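Local atomic coordinates of PfkB family carbohydrate kinase (Listeria grayi DSM 20601, PDB entry 4GM6), a protein that probably phosphorylates a sugar or related carbohydrate, as a kinase of the PfkB (ribokinase-like) family. Residues C215-G218 and Q219-V223; A294-A297 and A298-G302. One frame throughout, in Å; residues are numbered along the deposited sequence.

Contact 1 (C215-G218 and Q219-V223)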
ATOM      1  N   CYS C 215     -12.279  40.482  -8.628  1.00 57.73           N
ATOM      2  CA  CYS C 215     -10.861  40.166  -8.800  1.00 55.24           C
ATOM      3  C   CYS C 215     -10.247  39.489  -7.583  1.00 52.84           C
ATOM      4  O   CYS C 215     -10.309  40.020  -6.480  1.00 51.44           O
ATOM      5  CB  CYS C 215     -10.068  41.446  -9.114  1.00 58.38           C
ATOM      6  SG  CYS C 215      -8.330  41.158  -9.565  1.00 61.19           S
ATOM      7  N   SER C 216      -9.641  38.320  -7.785  1.00 55.78           N
ATOM      8  CA  SER C 216      -8.828  37.737  -6.741  1.00 49.89           C
ATOM      9  C   SER C 216      -7.409  38.290  -6.806  1.00 51.86           C
ATOM     10  O   SER C 216      -6.617  37.901  -7.668  1.00 49.49           O
ATOM     11  CB  SER C 216      -8.808  36.216  -6.822  1.00 56.10           C
ATOM     12  OG  SER C 216      -8.077  35.718  -5.724  1.00 47.92           O
ATOM     13  N   ALA C 217      -7.100  39.225  -5.909  1.00 52.91           N
ATOM     14  CA  ALA C 217      -5.789  39.864  -5.919  1.00 55.25           C
ATOM     15  C   ALA C 217      -5.327  40.168  -4.505  1.00 63.51           C
ATOM     16  O   ALA C 217      -6.115  40.637  -3.675  1.00 52.85           O
ATOM     17  CB  ALA C 217      -5.807  41.134  -6.771  1.00 54.62           C
ATOM     18  N   GLY C 218      -4.059  39.865  -4.233  1.00 68.43           N
ATOM     19  CA  GLY C 218      -3.446  40.161  -2.940  1.00 72.84           C
ATOM     20  C   GLY C 218      -2.537  41.375  -3.028  1.00 70.86           C
ATOM     21  O   GLY C 218      -2.442  42.020  -4.077  1.00 62.63           O
ATOM     22  N   GLN C 219      -1.847  41.685  -1.937  1.00 61.94           N
ATOM     23  CA  GLN C 219      -0.958  42.836  -1.938  1.00 76.25           C
ATOM     24  C   GLN C 219       0.238  42.640  -2.868  1.00 74.93           C
ATOM     25  O   GLN C 219       0.764  43.610  -3.411  1.00 77.94           O
ATOM     26  CB  GLN C 219      -0.477  43.182  -0.529  1.00 77.66           C
ATOM     27  CG  GLN C 219       0.094  44.591  -0.445  1.00 75.30           C
ATOM     28  CD  GLN C 219       1.007  44.796   0.748  1.00127.39           C
ATOM     29  OE1 GLN C 219       1.315  45.933   1.125  1.00113.40           O
ATOM     30  NE2 GLN C 219       1.451  43.695   1.347  1.00107.51           N
ATOM     31  N   MET C 220       0.674  41.393  -3.045  1.00 65.60           N
ATOM     32  CA  MET C 220       1.767  41.107  -3.977  1.00 70.82           C
ATOM     33  C   MET C 220       1.355  41.573  -5.365  1.00 66.05           C
ATOM     34  O   MET C 220       2.109  42.255  -6.065  1.00 69.96           O
ATOM     35  CB  MET C 220       2.093  39.615  -4.009  1.00 61.33           C
ATOM     36  CG  MET C 220       2.001  38.923  -2.657  1.00 87.65           C
ATOM     37  SD  MET C 220       0.304  38.658  -2.093  1.00105.32           S
ATOM     38  CE  MET C 220      -0.069  37.056  -2.821  1.00 89.97           C
ATOM     39  N   ASP C 221       0.141  41.194  -5.753  1.00 61.89           N
ATOM     40  CA  ASP C 221      -0.437  41.629  -7.012  1.00 62.60           C
ATOM     41  C   ASP C 221      -0.486  43.154  -7.072  1.00 76.04           C
ATOM     42  O   ASP C 221      -0.030  43.770  -8.046  1.00 82.22           O
ATOM     43  CB  ASP C 221      -1.843  41.037  -7.156  1.00 71.77           C
ATOM     44  CG  ASP C 221      -1.843  39.517  -7.127  1.00 72.10           C
ATOM     45  OD1 ASP C 221      -1.126  38.918  -7.959  1.00 75.20           O
ATOM     46  OD2 ASP C 221      -2.559  38.915  -6.284  1.00 59.06           O
ATOM     47  N   ALA C 222      -1.020  43.765  -6.018  1.00 62.92           N
ATOM     48  CA  ALA C 222      -1.166  45.223  -5.972  1.00 70.20           C
ATOM     49  C   ALA C 222       0.128  45.970  -6.321  1.00 74.40           C
ATOM     50  O   ALA C 222       0.112  46.969  -7.058  1.00 73.27           O
ATOM     51  CB  ALA C 222      -1.678  45.654  -4.604  1.00 68.62           C
ATOM     52  N   VAL C 223       1.250  45.485  -5.784  1.00 76.28           N
ATOM     53  CA  VAL C 223       2.537  46.142  -6.007  1.00 74.82           C
ATOM     54  C   VAL C 223       3.106  45.810  -7.388  1.00 74.25           C
ATOM     55  O   VAL C 223       3.559  46.694  -8.117  1.00 82.18           O
ATOM     56  CB  VAL C 223       3.564  45.740  -4.927  1.00 85.59           C
ATOM     57  CG1 VAL C 223       4.839  46.556  -5.082  1.00 88.88           C
ATOM     58  CG2 VAL C 223       2.978  45.925  -3.533  1.00 92.53           C
TER

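Contact 2 (A294-A297 and A298-G302)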
ATOM      1  N   ALA C 294     -10.653  26.737  -3.603  1.00 32.93           N
ATOM      2  CA  ALA C 294     -11.786  26.470  -2.740  1.00 37.29           C
ATOM      3  C   ALA C 294     -12.296  27.804  -2.217  1.00 35.07           C
ATOM      4  O   ALA C 294     -13.501  28.023  -2.123  1.00 36.08           O
ATOM      5  CB  ALA C 294     -11.388  25.543  -1.592  1.00 35.25           C
ATOM      6  N   TYR C 295     -11.370  28.694  -1.869  1.00 35.23           N
ATOM      7  CA  TYR C 295     -11.735  30.038  -1.441  1.00 39.60           C
ATOM      8  C   TYR C 295     -12.454  30.743  -2.578  1.00 38.51           C
ATOM      9  O   TYR C 295     -13.535  31.296  -2.395  1.00 44.44           O
ATOM     10  CB  TYR C 295     -10.499  30.842  -1.040  1.00 34.34           C
ATOM     11  CG  TYR C 295     -10.823  32.197  -0.423  1.00 47.30           C
ATOM     12  CD1 TYR C 295     -11.361  32.288   0.861  1.00 41.80           C
ATOM     13  CD2 TYR C 295     -10.577  33.385  -1.114  1.00 39.62           C
ATOM     14  CE1 TYR C 295     -11.663  33.519   1.428  1.00 45.87           C
ATOM     15  CE2 TYR C 295     -10.877  34.624  -0.548  1.00 47.19           C
ATOM     16  CZ  TYR C 295     -11.417  34.687   0.724  1.00 49.15           C
ATOM     17  OH  TYR C 295     -11.698  35.917   1.309  1.00 45.67           O
ATOM     18  N   THR C 296     -11.862  30.708  -3.761  1.00 39.01           N
ATOM     19  CA  THR C 296     -12.463  31.416  -4.902  1.00 44.72           C
ATOM     20  C   THR C 296     -13.888  30.932  -5.147  1.00 44.78           C
ATOM     21  O   THR C 296     -14.799  31.735  -5.340  1.00 43.08           O
ATOM     22  CB  THR C 296     -11.624  31.260  -6.197  1.00 44.45           C
ATOM     23  OG1 THR C 296     -10.388  31.971  -6.042  1.00 44.48           O
ATOM     24  CG2 THR C 296     -12.384  31.824  -7.426  1.00 37.19           C
ATOM     25  N   ALA C 297     -14.077  29.617  -5.152  1.00 37.28           N
ATOM     26  CA  ALA C 297     -15.398  29.056  -5.430  1.00 42.87           C
ATOM     27  C   ALA C 297     -16.382  29.425  -4.329  1.00 42.37           C
ATOM     28  O   ALA C 297     -17.562  29.697  -4.591  1.00 49.42           O
ATOM     29  CB  ALA C 297     -15.320  27.544  -5.583  1.00 43.05           C
ATOM     30  N   ALA C 298     -15.901  29.446  -3.091  1.00 38.83           N
ATOM     31  CA  ALA C 298     -16.793  29.757  -1.968  1.00 41.49           C
ATOM     32  C   ALA C 298     -17.235  31.219  -2.035  1.00 47.96           C
ATOM     33  O   ALA C 298     -18.392  31.541  -1.771  1.00 45.86           O
ATOM     34  CB  ALA C 298     -16.118  29.462  -0.642  1.00 41.16           C
ATOM     35  N   VAL C 299     -16.309  32.103  -2.398  1.00 44.38           N
ATOM     36  CA  VAL C 299     -16.633  33.515  -2.475  1.00 45.18           C
ATOM     37  C   VAL C 299     -17.676  33.719  -3.555  1.00 48.71           C
ATOM     38  O   VAL C 299     -18.666  34.414  -3.335  1.00 54.24           O
ATOM     39  CB  VAL C 299     -15.410  34.398  -2.780  1.00 42.43           C
ATOM     40  CG1 VAL C 299     -15.872  35.806  -3.187  1.00 46.01           C
ATOM     41  CG2 VAL C 299     -14.484  34.453  -1.575  1.00 39.52           C
ATOM     42  N   LEU C 300     -17.451  33.109  -4.717  1.00 48.13           N
ATOM     43  CA  LEU C 300     -18.394  33.227  -5.829  1.00 53.31           C
ATOM     44  C   LEU C 300     -19.760  32.696  -5.387  1.00 47.78           C
ATOM     45  O   LEU C 300     -20.782  33.302  -5.659  1.00 50.75           O
ATOM     46  CB  LEU C 300     -17.877  32.514  -7.100  1.00 45.96           C
ATOM     47  CG  LEU C 300     -16.706  33.169  -7.869  1.00 46.67           C
ATOM     48  CD1 LEU C 300     -16.143  32.285  -8.982  1.00 45.53           C
ATOM     49  CD2 LEU C 300     -17.073  34.536  -8.448  1.00 47.04           C
ATOM     50  N   HIS C 301     -19.780  31.577  -4.675  1.00 49.07           N
ATOM     51  CA  HIS C 301     -21.055  31.050  -4.178  1.00 48.55           C
ATOM     52  C   HIS C 301     -21.799  32.116  -3.380  1.00 52.34           C
ATOM     53  O   HIS C 301     -22.998  32.312  -3.560  1.00 60.20           O
ATOM     54  CB  HIS C 301     -20.847  29.772  -3.342  1.00 49.65           C
ATOM     55  CG  HIS C 301     -22.098  29.269  -2.678  1.00 48.34           C
ATOM     56  ND1 HIS C 301     -23.186  28.810  -3.389  1.00 50.50           N
ATOM     57  CD2 HIS C 301     -22.429  29.150  -1.369  1.00 51.60           C
ATOM     58  CE1 HIS C 301     -24.132  28.430  -2.548  1.00 54.43           C
ATOM     59  NE2 HIS C 301     -23.698  28.624  -1.316  1.00 52.24           N
ATOM     60  N   GLY C 302     -21.076  32.826  -2.519  1.00 51.59           N
ATOM     61  CA  GLY C 302     -21.679  33.846  -1.667  1.00 54.98           C
ATOM     62  C   GLY C 302     -22.143  35.040  -2.479  1.00 62.51           C
ATOM     63  O   GLY C 302     -23.196  35.618  -2.210  1.00 63.03           O
TER

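Contact 1 (C215-G218 and Q219-V223)
D221 reaches back from the first turn of helix 219-225 to G218, at the N-cap position of that helix. The carboxylate oxygen D221 OD2 accepts the backbone G218 N at 2.7 Å. With an N-H...O angle of 170° this bond is almost straight, and it uses the lone pair of OD2 that faces away from OD1. With CG anti to the carbonyl carbon (chi1 -59°), the carboxylate leans back over the N-terminal end, where OD2 meets G218 N. This is the N3 half of a capping box, not a full box, since glycine has no side chain to return the bond. An aspartate suits N3: it is short enough to turn back on the N-cap residue, and its negative charge probably interacts well with the positive end of the helix dipole.

The main chain supplies the second polar link. A222 N donates to G218 O at 3.0 Å, in the carbonyl plane, which closes the first helical turn.

Apolar contacts are lighter. A217 CB lies 4.0 Å from D221 CB, while M220, bent at chi2 and chi3, packs SD beside G218 CA at 4.1 Å.

The segment leads from strand 214-216, held between strands 184-188 and 248-256 of the large sheet, into helix 219-225, where Y235 and M239 of helix 235-242 cover A222, and M239 also touches A217.

Contact 2 (A294-A297 and A298-G302)
Y295 and V299, one turn apart on the buried helix 291-304 of this ribokinase-like fold, meet ring to methyl. The helix N-terminus carries the glycine-rich signature that probably forms the anion hole, as in other PfkB kinases. V299 CG2 lies over one face of the tyrosine in a CH-pi contact, 3.9 Å from the ring centroid and 18° off the normal. With chi1 of 166°, V299 directs CG1 anti to its backbone N and leaves CG2 for the ring. The phenol end is bonded elsewhere, Y295 OH to H267 O, so the residue offers an apolar face and a polar tip.

A second apolar pair, T296 and L300, runs side by side, with T296 CG2 4.1 Å from L300 CD1. Threonine serves two ends: OG1 bonds back to G292 O while its methyl stays with the leucine.

A294, A297 and A298 keep the helix slim where others crowd it: N65 of helix 58-68 touches the first two, A316 of helix 309-323 the third.

Backbone i to i+4 bonds run from A298 N to A294 O, V299 N to Y295 O at 2.9 Å, H301 N to A297 O and, straightest of the four at 168°, L300 N to T296 O.

Contact 1 is partly buried and contact 2 wholly so; their centres lie about 17 Å apart, yet their nearest atoms come within about 4 Å without touching. Both are local, but contact 1 spans a change from strand to helix, whereas contact 2 stays within one helix. The chemistry follows: at the helix start a carboxylate takes up a backbone N-H, while in mid-helix the amides already bond to carbonyls one turn back and the side chains across the contact meet through apolar groups. Strand 248-256 borders both, pairing with C215 through its backbone and pressing Y250 on Y295, T296 and V299; Y250 O also receives S216 OG.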